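Local coordinates for outer membrane protein assembly factor BamA (PDB 4K3C) that probably assembles and inserts beta-barrel proteins into the bacterial outer membrane as a component of the Bam complex, at residues A[486-495]-A[508-519]; A[96-106]-A[121-131]. All blocks are in the same frame, centred on the assembly; numbering follows the deposited sequence.

Interaction 1 (486-495 with 508-519) and interaction 2 (96-106 with 121-131) show how a contact takes its chemistry from its place in the fold. The first joins neighbouring strands of the transmembrane barrel and is built mainly from backbone hydrogen bonds, with aromatic and charged side chains added where the strands give way to loops. The second lies in a POTRA domain and is made mainly by side chains from two short helices and the loops that follow them, with a buried apolar centre and a charged surface edge. Both are partly buried. They share no element of structure. The centres of interactions 1 and 2 are about 52 Å apart, on opposite sides of the chain's centre.

Interaction 1 (A[486-495]-A[508-519]); sequences KRVRASAGIA and SYAKPIKKYAGD
A classic beta bulge interrupts the barrel hairpin of strands 489-500 and 503-512, where I513 and K514 both face A490. The carbonyl O of A490 accepts from I513 N at 2.8 Å and from K514 N at 3.3 Å, the two donors arriving from one face of its plane, and the extra residue shifts the register. Toward G493 the pairing continues, with A492 N to K511 O (2.8 Å) and K511 N to A492 O (3.0 Å) closing a hydrogen-bonded antiparallel pair. I513 lays its CD1 against A490 CB at 3.6 Å, CG1 lying between backbone N and carbonyl carbon (chi1 81°). The two strands are neighbours in the Omp85 barrel, and S491, A510 and P512 share one face of their sheet. S491 OG bonds R399 O, and P512 touches F401; both partners belong to the LRGF sequence, the counterpart of the VRGF motif of Omp85 proteins. On the K514 side of the bulge, the Y516 ring packs against the chain leading into strand 489-500. R487 CB sits over its face, 4.3 Å from the centroid, while V488 O meets the ring edge at CE1 (3.4 Å). R489 offers one guanidinium face to Y516 CD1, its chain bent at chi2 and chi3. R489 NE and NH2 grip R487 O side-on, each at 3.2 Å, whereas the salt bridge from R489 NH1 to D519 is less certain because OD2 is crowded.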
loop_
_atom_site.group_PDB
_atom_site.type_symbol
_atom_site.label_atom_id
_atom_site.label_comp_id
_atom_site.label_asym_id
_atom_site.label_seq_id
_atom_site.Cartn_x
_atom_site.Cartn_y
_atom_site.Cartn_z
ATOM N N LYS A 486 -3.638 27.226 16.986
ATOM C CA LYS A 486 -4.748 26.866 17.878
ATOM C C LYS A 486 -6.173 27.058 17.309
ATOM O O LYS A 486 -7.158 26.844 18.022
ATOM C CB LYS A 486 -4.638 27.614 19.211
ATOM C CG LYS A 486 -3.261 27.609 19.810
ATOM C CD LYS A 486 -3.183 28.440 21.091
ATOM C CE LYS A 486 -3.248 29.942 20.828
ATOM N NZ LYS A 486 -4.661 30.402 20.687
ATOM N N ARG A 487 -6.299 27.463 16.049
ATOM C CA ARG A 487 -7.624 27.690 15.476
ATOM C C ARG A 487 -8.150 26.390 14.912
ATOM O O ARG A 487 -8.540 26.267 13.751
ATOM C CB ARG A 487 -7.612 28.842 14.478
ATOM C CG ARG A 487 -7.317 30.155 15.176
ATOM C CD ARG A 487 -7.162 31.326 14.231
ATOM N NE ARG A 487 -8.360 31.555 13.443
ATOM C CZ ARG A 487 -8.502 31.154 12.189
ATOM N NH1 ARG A 487 -9.628 31.397 11.535
ATOM N NH2 ARG A 487 -7.512 30.512 11.590
ATOM N N VAL A 488 -8.146 25.414 15.801
ATOM C CA VAL A 488 -8.537 24.057 15.507
ATOM C C VAL A 488 -10.048 23.941 15.331
ATOM O O VAL A 488 -10.838 24.575 16.055
ATOM C CB VAL A 488 -8.098 23.146 16.660
ATOM C CG1 VAL A 488 -8.266 21.708 16.289
ATOM C CG2 VAL A 488 -6.659 23.430 16.998
ATOM N N ARG A 489 -10.442 23.139 14.353
ATOM C CA ARG A 489 -11.842 22.826 14.174
ATOM C C ARG A 489 -12.041 21.362 14.420
ATOM O O ARG A 489 -11.092 20.576 14.347
ATOM C CB ARG A 489 -12.300 23.207 12.775
ATOM C CG ARG A 489 -12.579 24.687 12.655
ATOM C CD ARG A 489 -12.075 25.226 11.368
ATOM N NE ARG A 489 -10.799 25.912 11.503
ATOM C CZ ARG A 489 -10.479 26.991 10.793
ATOM N NH1 ARG A 489 -11.366 27.490 9.948
ATOM N NH2 ARG A 489 -9.286 27.568 10.920
ATOM N N ALA A 490 -13.274 21.000 14.725
ATOM C CA ALA A 490 -13.575 19.626 14.993
ATOM C C ALA A 490 -15.052 19.335 14.783
ATOM O O ALA A 490 -15.888 20.224 14.727
ATOM C CB ALA A 490 -13.166 19.299 16.375
ATOM N N SER A 491 -15.363 18.061 14.668
ATOM C CA SER A 491 -16.711 17.654 14.383
ATOM C C SER A 491 -16.958 16.290 14.971
ATOM O O SER A 491 -16.014 15.572 15.319
ATOM C CB SER A 491 -16.907 17.573 12.871
ATOM O OG SER A 491 -16.164 16.502 12.296
ATOM N N ALA A 492 -18.231 15.920 15.044
ATOM C CA ALA A 492 -18.608 14.588 15.486
ATOM C C ALA A 492 -19.744 14.033 14.629
ATOM O O ALA A 492 -20.637 14.781 14.203
ATOM C CB ALA A 492 -19.000 14.622 16.916
ATOM N N GLY A 493 -19.714 12.731 14.349
ATOM C CA GLY A 493 -20.769 12.188 13.522
ATOM C C GLY A 493 -20.948 10.695 13.508
ATOM O O GLY A 493 -20.295 9.966 14.254
ATOM N N ILE A 494 -21.884 10.265 12.674
ATOM C CA ILE A 494 -22.062 8.869 12.285
ATOM C C ILE A 494 -21.378 8.666 10.940
ATOM O O ILE A 494 -21.226 9.598 10.154
ATOM C CB ILE A 494 -23.549 8.516 12.090
ATOM C CG1 ILE A 494 -24.380 9.111 13.218
ATOM C CG2 ILE A 494 -23.763 7.005 12.054
ATOM C CD1 ILE A 494 -24.032 8.564 14.566
ATOM N N ALA A 495 -20.975 7.440 10.669
ATOM C CA ALA A 495 -20.281 7.152 9.438
ATOM C C ALA A 495 -20.595 5.718 9.076
ATOM O O ALA A 495 -20.430 4.809 9.890
ATOM C CB ALA A 495 -18.784 7.363 9.615
ATOM N N SER A 508 -21.250 9.572 5.594
ATOM C CA SER A 508 -20.867 10.338 6.751
ATOM C C SER A 508 -21.924 11.400 6.916
ATOM O O SER A 508 -22.307 12.054 5.942
ATOM C CB SER A 508 -19.515 11.015 6.525
ATOM O OG SER A 508 -19.632 12.440 6.558
ATOM N N TYR A 509 -22.432 11.543 8.136
ATOM C CA TYR A 509 -23.205 12.719 8.495
ATOM C C TYR A 509 -22.458 13.279 9.661
ATOM O O TYR A 509 -22.256 12.591 10.654
ATOM C CB TYR A 509 -24.630 12.360 8.913
ATOM C CG TYR A 509 -25.575 13.548 8.979
ATOM C CD1 TYR A 509 -25.245 14.687 9.702
ATOM C CD2 TYR A 509 -26.790 13.530 8.311
ATOM C CE1 TYR A 509 -26.094 15.766 9.763
ATOM C CE2 TYR A 509 -27.647 14.605 8.373
ATOM C CZ TYR A 509 -27.292 15.722 9.104
ATOM O OH TYR A 509 -28.141 16.805 9.174
ATOM N N ALA A 510 -22.026 14.521 9.555
ATOM C CA ALA A 510 -21.265 15.072 10.654
ATOM C C ALA A 510 -21.745 16.459 10.984
ATOM O O ALA A 510 -22.146 17.221 10.102
ATOM C CB ALA A 510 -19.756 15.051 10.361
ATOM N N LYS A 511 -21.720 16.762 12.274
ATOM C CA LYS A 511 -22.046 18.080 12.760
ATOM C C LYS A 511 -20.741 18.610 13.348
ATOM O O LYS A 511 -19.970 17.844 13.927
ATOM C CB LYS A 511 -23.125 17.958 13.828
ATOM C CG LYS A 511 -23.968 19.194 14.025
ATOM C CD LYS A 511 -24.578 19.212 15.437
ATOM C CE LYS A 511 -23.501 19.231 16.530
ATOM N NZ LYS A 511 -24.058 19.569 17.873
ATOM N N PRO A 512 -20.464 19.907 13.157
ATOM C CA PRO A 512 -19.303 20.600 13.731
ATOM C C PRO A 512 -19.449 20.847 15.225
ATOM O O PRO A 512 -20.542 21.202 15.656
ATOM C CB PRO A 512 -19.315 21.958 13.018
ATOM C CG PRO A 512 -20.142 21.775 11.834
ATOM C CD PRO A 512 -21.163 20.737 12.170
ATOM N N ILE A 513 -18.375 20.670 15.994
ATOM C CA ILE A 513 -18.384 21.071 17.402
ATOM C C ILE A 513 -17.569 22.349 17.612
ATOM O O ILE A 513 -17.601 22.952 18.679
ATOM C CB ILE A 513 -17.850 19.956 18.364
ATOM C CG1 ILE A 513 -16.323 19.945 18.387
ATOM C CG2 ILE A 513 -18.426 18.591 18.013
ATOM C CD1 ILE A 513 -15.735 18.611 18.728
ATOM N N LYS A 514 -16.824 22.749 16.590
ATOM C CA LYS A 514 -16.044 23.977 16.639
ATOM C C LYS A 514 -15.783 24.434 15.211
ATOM O O LYS A 514 -15.198 23.706 14.409
ATOM C CB LYS A 514 -14.721 23.752 17.357
ATOM C CG LYS A 514 -14.352 24.838 18.367
ATOM C CD LYS A 514 -14.343 26.237 17.760
ATOM C CE LYS A 514 -13.288 27.135 18.410
ATOM N NZ LYS A 514 -13.757 27.705 19.705
ATOM N N LYS A 515 -16.250 25.628 14.877
ATOM C CA LYS A 515 -15.937 26.200 13.578
ATOM C C LYS A 515 -15.500 27.642 13.729
ATOM O O LYS A 515 -15.411 28.187 14.830
ATOM C CB LYS A 515 -17.134 26.103 12.623
ATOM C CG LYS A 515 -18.444 26.627 13.197
ATOM C CD LYS A 515 -19.572 26.503 12.197
ATOM C CE LYS A 515 -20.912 26.814 12.840
ATOM N NZ LYS A 515 -22.046 26.673 11.864
ATOM N N TYR A 516 -15.198 28.260 12.608
ATOM C CA TYR A 516 -14.816 29.647 12.628
ATOM C C TYR A 516 -15.662 30.298 11.555
ATOM O O TYR A 516 -16.178 29.603 10.668
ATOM C CB TYR A 516 -13.288 29.798 12.436
ATOM C CG TYR A 516 -12.521 29.445 13.711
ATOM C CD1 TYR A 516 -12.395 28.124 14.121
ATOM C CD2 TYR A 516 -11.968 30.430 14.520
ATOM C CE1 TYR A 516 -11.741 27.795 15.282
ATOM C CE2 TYR A 516 -11.308 30.101 15.690
ATOM C CZ TYR A 516 -11.199 28.779 16.066
ATOM O OH TYR A 516 -10.552 28.421 17.233
ATOM N N ALA A 517 -15.863 31.607 11.694
ATOM C CA ALA A 517 -16.598 32.406 10.727
ATOM C C ALA A 517 -16.064 32.109 9.349
ATOM O O ALA A 517 -14.851 32.098 9.149
ATOM C CB ALA A 517 -16.412 33.862 11.032
ATOM N N GLY A 518 -16.966 31.840 8.410
ATOM C CA GLY A 518 -16.605 31.676 7.010
ATOM C C GLY A 518 -16.161 30.285 6.603
ATOM O O GLY A 518 -15.766 30.061 5.452
ATOM N N ASP A 519 -16.215 29.353 7.552
ATOM C CA ASP A 519 -15.876 27.966 7.287
ATOM C C ASP A 519 -16.970 27.263 6.488
ATOM O O ASP A 519 -18.146 27.311 6.856
ATOM C CB ASP A 519 -15.615 27.246 8.604
ATOM C CG ASP A 519 -14.326 27.679 9.232
ATOM O OD1 ASP A 519 -13.688 28.580 8.645
ATOM O OD2 ASP A 519 -13.958 27.143 10.298
#

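Interaction 2 (A[96-106]-A[121-131])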
loop_
_atom_site.group_PDB
_atom_site.type_symbol
_atom_site.label_atom_id
_atom_site.label_comp_id
_atom_site.label_asym_id
_atom_site.label_seq_id
_atom_site.Cartn_x
_atom_site.Cartn_y
_atom_site.Cartn_z
ATOM N N THR A 96 9.104 -16.097 -22.060
ATOM C CA THR A 96 9.607 -15.643 -20.751
ATOM C C THR A 96 11.113 -15.364 -20.643
ATOM O O THR A 96 11.547 -14.314 -21.114
ATOM C CB THR A 96 9.004 -16.421 -19.566
ATOM O OG1 THR A 96 7.598 -16.146 -19.522
ATOM C CG2 THR A 96 9.585 -15.960 -18.249
ATOM N N ALA A 97 11.896 -16.268 -20.059
ATOM C CA ALA A 97 13.325 -16.021 -19.759
ATOM C C ALA A 97 13.785 -17.008 -18.731
ATOM O O ALA A 97 13.121 -17.200 -17.713
ATOM C CB ALA A 97 13.578 -14.620 -19.216
ATOM N N ASP A 98 14.939 -17.614 -18.973
ATOM C CA ASP A 98 15.525 -18.491 -17.980
ATOM C C ASP A 98 15.671 -17.674 -16.711
ATOM O O ASP A 98 15.372 -18.154 -15.627
ATOM C CB ASP A 98 16.878 -19.016 -18.446
ATOM C CG ASP A 98 17.444 -20.050 -17.512
ATOM O OD1 ASP A 98 18.133 -19.660 -16.538
ATOM O OD2 ASP A 98 17.195 -21.256 -17.739
ATOM N N SER A 99 16.089 -16.420 -16.877
ATOM C CA SER A 99 16.241 -15.478 -15.782
ATOM C C SER A 99 14.972 -15.409 -14.963
ATOM O O SER A 99 14.961 -15.770 -13.789
ATOM C CB SER A 99 16.547 -14.081 -16.326
ATOM O OG SER A 99 17.448 -14.117 -17.424
ATOM N N THR A 100 13.895 -14.967 -15.601
ATOM C CA THR A 100 12.656 -14.631 -14.900
ATOM C C THR A 100 12.005 -15.811 -14.148
ATOM O O THR A 100 11.252 -15.612 -13.200
ATOM C CB THR A 100 11.676 -13.903 -15.862
ATOM O OG1 THR A 100 12.326 -12.741 -16.390
ATOM C CG2 THR A 100 10.398 -13.461 -15.161
ATOM N N LEU A 101 12.322 -17.037 -14.555
ATOM C CA LEU A 101 11.865 -18.230 -13.841
ATOM C C LEU A 101 12.931 -18.685 -12.824
ATOM O O LEU A 101 12.612 -19.084 -11.704
ATOM C CB LEU A 101 11.526 -19.370 -14.822
ATOM C CG LEU A 101 10.437 -19.209 -15.898
ATOM C CD1 LEU A 101 10.962 -19.662 -17.251
ATOM C CD2 LEU A 101 9.178 -19.984 -15.564
ATOM N N ARG A 102 14.198 -18.619 -13.218
ATOM C CA ARG A 102 15.291 -18.965 -12.317
ATOM C C ARG A 102 15.609 -17.765 -11.441
ATOM O O ARG A 102 16.609 -17.071 -11.628
ATOM C CB ARG A 102 16.529 -19.417 -13.087
ATOM C CG ARG A 102 17.648 -19.919 -12.209
ATOM C CD ARG A 102 18.703 -20.591 -13.043
ATOM N NE ARG A 102 18.229 -21.854 -13.593
ATOM C CZ ARG A 102 18.493 -22.270 -14.824
ATOM N NH1 ARG A 102 18.027 -23.440 -15.240
ATOM N NH2 ARG A 102 19.226 -21.518 -15.635
ATOM N N ARG A 103 14.719 -17.525 -10.493
ATOM C CA ARG A 103 14.802 -16.393 -9.601
ATOM C C ARG A 103 13.873 -16.829 -8.505
ATOM O O ARG A 103 14.063 -16.513 -7.332
ATOM C CB ARG A 103 14.289 -15.121 -10.291
ATOM C CG ARG A 103 13.215 -14.351 -9.515
ATOM C CD ARG A 103 12.014 -13.966 -10.400
ATOM N NE ARG A 103 12.197 -12.687 -11.089
ATOM C CZ ARG A 103 11.228 -12.027 -11.719
ATOM N NH1 ARG A 103 11.487 -10.862 -12.311
ATOM N NH2 ARG A 103 9.994 -12.524 -11.748
ATOM N N GLU A 104 12.869 -17.597 -8.911
ATOM C CA GLU A 104 11.957 -18.208 -7.965
ATOM C C GLU A 104 12.429 -19.613 -7.567
ATOM O O GLU A 104 11.825 -20.257 -6.710
ATOM C CB GLU A 104 10.532 -18.226 -8.522
ATOM C CG GLU A 104 9.934 -16.831 -8.760
ATOM C CD GLU A 104 9.679 -16.044 -7.467
ATOM O OE1 GLU A 104 9.330 -14.846 -7.564
ATOM O OE2 GLU A 104 9.818 -16.618 -6.357
ATOM N N MET A 105 13.518 -20.081 -8.172
ATOM C CA MET A 105 14.090 -21.359 -7.764
ATOM C C MET A 105 14.838 -21.213 -6.437
ATOM O O MET A 105 15.676 -20.318 -6.282
ATOM C CB MET A 105 15.037 -21.935 -8.828
ATOM C CG MET A 105 14.400 -22.389 -10.126
ATOM S SD MET A 105 12.899 -23.351 -9.933
ATOM C CE MET A 105 13.434 -24.616 -8.771
ATOM N N ARG A 106 14.561 -22.077 -5.471
ATOM C CA ARG A 106 15.326 -22.076 -4.227
ATOM C C ARG A 106 16.345 -23.203 -4.268
ATOM O O ARG A 106 17.523 -22.994 -4.050
ATOM C CB ARG A 106 14.412 -22.208 -3.019
ATOM C CG ARG A 106 13.383 -21.112 -2.897
ATOM C CD ARG A 106 14.038 -19.763 -2.717
ATOM N NE ARG A 106 13.076 -18.666 -2.762
ATOM C CZ ARG A 106 13.315 -17.489 -3.328
ATOM N NH1 ARG A 106 14.479 -17.250 -3.900
ATOM N NH2 ARG A 106 12.389 -16.549 -3.320
ATOM N N ALA A 121 8.706 -24.036 -4.875
ATOM C CA ALA A 121 9.106 -23.192 -5.996
ATOM C C ALA A 121 8.070 -23.254 -7.103
ATOM O O ALA A 121 7.790 -22.249 -7.764
ATOM C CB ALA A 121 10.459 -23.612 -6.532
ATOM N N LYS A 122 7.499 -24.433 -7.323
ATOM C CA LYS A 122 6.448 -24.545 -8.327
ATOM C C LYS A 122 5.234 -23.723 -7.872
ATOM O O LYS A 122 4.488 -23.191 -8.685
ATOM C CB LYS A 122 6.108 -26.015 -8.630
ATOM C CG LYS A 122 5.058 -26.644 -7.744
ATOM C CD LYS A 122 3.671 -26.587 -8.386
ATOM C CE LYS A 122 3.539 -27.572 -9.520
ATOM N NZ LYS A 122 3.977 -28.933 -9.114
ATOM N N SER A 123 5.074 -23.588 -6.561
ATOM C CA SER A 123 4.031 -22.741 -5.991
ATOM C C SER A 123 4.350 -21.245 -6.157
ATOM O O SER A 123 3.462 -20.436 -6.433
ATOM C CB SER A 123 3.826 -23.102 -4.520
ATOM O OG SER A 123 3.709 -24.511 -4.374
ATOM N N ARG A 124 5.622 -20.888 -5.985
ATOM C CA ARG A 124 6.086 -19.528 -6.233
ATOM C C ARG A 124 5.908 -19.151 -7.695
ATOM O O ARG A 124 5.654 -17.993 -8.021
ATOM C CB ARG A 124 7.565 -19.381 -5.860
ATOM C CG ARG A 124 7.866 -19.658 -4.414
ATOM C CD ARG A 124 9.014 -18.813 -3.922
ATOM N NE ARG A 124 9.028 -18.751 -2.462
ATOM C CZ ARG A 124 8.254 -17.947 -1.735
ATOM N NH1 ARG A 124 8.347 -17.961 -0.413
ATOM N NH2 ARG A 124 7.387 -17.125 -2.320
ATOM N N LEU A 125 6.071 -20.130 -8.578
ATOM C CA LEU A 125 5.908 -19.880 -9.996
ATOM C C LEU A 125 4.458 -19.541 -10.284
ATOM O O LEU A 125 4.166 -18.476 -10.822
ATOM C CB LEU A 125 6.392 -21.060 -10.838
ATOM C CG LEU A 125 7.899 -21.103 -11.123
ATOM C CD1 LEU A 125 8.223 -22.208 -12.111
ATOM C CD2 LEU A 125 8.405 -19.775 -11.636
ATOM N N GLU A 126 3.540 -20.417 -9.893
ATOM C CA GLU A 126 2.136 -20.034 -9.868
ATOM C C GLU A 126 2.045 -18.829 -8.937
ATOM O O GLU A 126 3.018 -18.502 -8.259
ATOM C CB GLU A 126 1.280 -21.170 -9.318
ATOM C CG GLU A 126 1.559 -22.539 -9.914
ATOM C CD GLU A 126 1.128 -23.674 -8.993
ATOM O OE1 GLU A 126 0.235 -24.457 -9.388
ATOM O OE2 GLU A 126 1.689 -23.786 -7.875
ATOM N N ARG A 127 0.902 -18.155 -8.901
ATOM C CA ARG A 127 0.715 -17.049 -7.952
ATOM C C ARG A 127 1.467 -15.778 -8.398
ATOM O O ARG A 127 1.207 -14.679 -7.904
ATOM C CB ARG A 127 1.041 -17.503 -6.501
ATOM C CG ARG A 127 1.378 -16.411 -5.492
ATOM C CD ARG A 127 1.484 -16.946 -4.050
ATOM N NE ARG A 127 2.650 -17.801 -3.819
ATOM C CZ ARG A 127 2.588 -19.020 -3.288
ATOM N NH1 ARG A 127 1.415 -19.529 -2.930
ATOM N NH2 ARG A 127 3.694 -19.734 -3.111
ATOM N N THR A 128 2.367 -15.923 -9.365
ATOM C CA THR A 128 2.983 -14.764 -9.997
ATOM C C THR A 128 1.988 -14.194 -10.971
ATOM O O THR A 128 1.943 -12.988 -11.197
ATOM C CB THR A 128 4.209 -15.143 -10.821
ATOM O OG1 THR A 128 3.863 -16.198 -11.730
ATOM C CG2 THR A 128 5.344 -15.591 -9.929
ATOM N N GLY A 129 1.202 -15.081 -11.565
ATOM C CA GLY A 129 0.239 -14.680 -12.566
ATOM C C GLY A 129 0.735 -14.911 -13.981
ATOM O O GLY A 129 -0.038 -14.831 -14.935
ATOM N N PHE A 130 2.019 -15.218 -14.125
ATOM C CA PHE A 130 2.633 -15.266 -15.443
ATOM C C PHE A 130 2.259 -16.488 -16.246
ATOM O O PHE A 130 2.371 -16.486 -17.469
ATOM C CB PHE A 130 4.144 -15.214 -15.318
ATOM C CG PHE A 130 4.653 -13.929 -14.769
ATOM C CD1 PHE A 130 3.897 -12.776 -14.870
ATOM C CD2 PHE A 130 5.886 -13.864 -14.157
ATOM C CE1 PHE A 130 4.370 -11.582 -14.372
ATOM C CE2 PHE A 130 6.357 -12.675 -13.655
ATOM C CZ PHE A 130 5.603 -11.535 -13.764
ATOM N N TYR A 131 1.858 -17.550 -15.575
ATOM C CA TYR A 131 1.639 -18.818 -16.237
ATOM C C TYR A 131 0.316 -19.401 -15.864
ATOM O O TYR A 131 -0.194 -19.120 -14.814
ATOM C CB TYR A 131 2.718 -19.799 -15.849
ATOM C CG TYR A 131 4.054 -19.169 -15.631
ATOM C CD1 TYR A 131 4.840 -18.803 -16.676
ATOM C CD2 TYR A 131 4.521 -18.930 -14.371
ATOM C CE1 TYR A 131 6.041 -18.226 -16.474
ATOM C CE2 TYR A 131 5.725 -18.348 -14.169
ATOM C CZ TYR A 131 6.478 -18.006 -15.223
ATOM O OH TYR A 131 7.677 -17.421 -15.018
#
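L101, L125 and Y131 meet at the apolar centre of the second POTRA domain of this construct, the one nearest the barrel in sequence. L101 CD2 lies 4.0 Å from L125 CD2 and also packs obliquely against the ring of Y131, 3.7 Å from CE1. The domain sets helices 98-101 and 119-125 against a mixed beta sheet, and its strands contribute F90 beside L101, Y152 beside L125 and I154 beside Y131. Further along, M105 starts out away from segment 121-131, but bends at chi2 and chi3 bring its methyl CE back to A121 CB at 3.9 Å. A121 CB also rests against the backbone O of E104, 3.6 Å away.

Outward from this core the contact becomes polar. Near strand 175-185, whose N184 touches both T100 and F130, the guanidinium of R103 reaches the edge of the F130 ring, with NH2 4.1 Å from CE2. E104 points toward helix 119-125, its CG anti to the carbonyl carbon (chi1 -63°) and its chain folded again at chi2. These torsions set the carboxylate across the aliphatic part of R124, with E104 OE2 3.4 Å from R124 CD. E104 and R124 stop short of a salt bridge, and R106 pairs with the same carboxylate only at long range, by charge alone. R106 crosses R124 at about a right angle, their guanidinium planes 63° apart and their NE atoms separated by 4.1 Å.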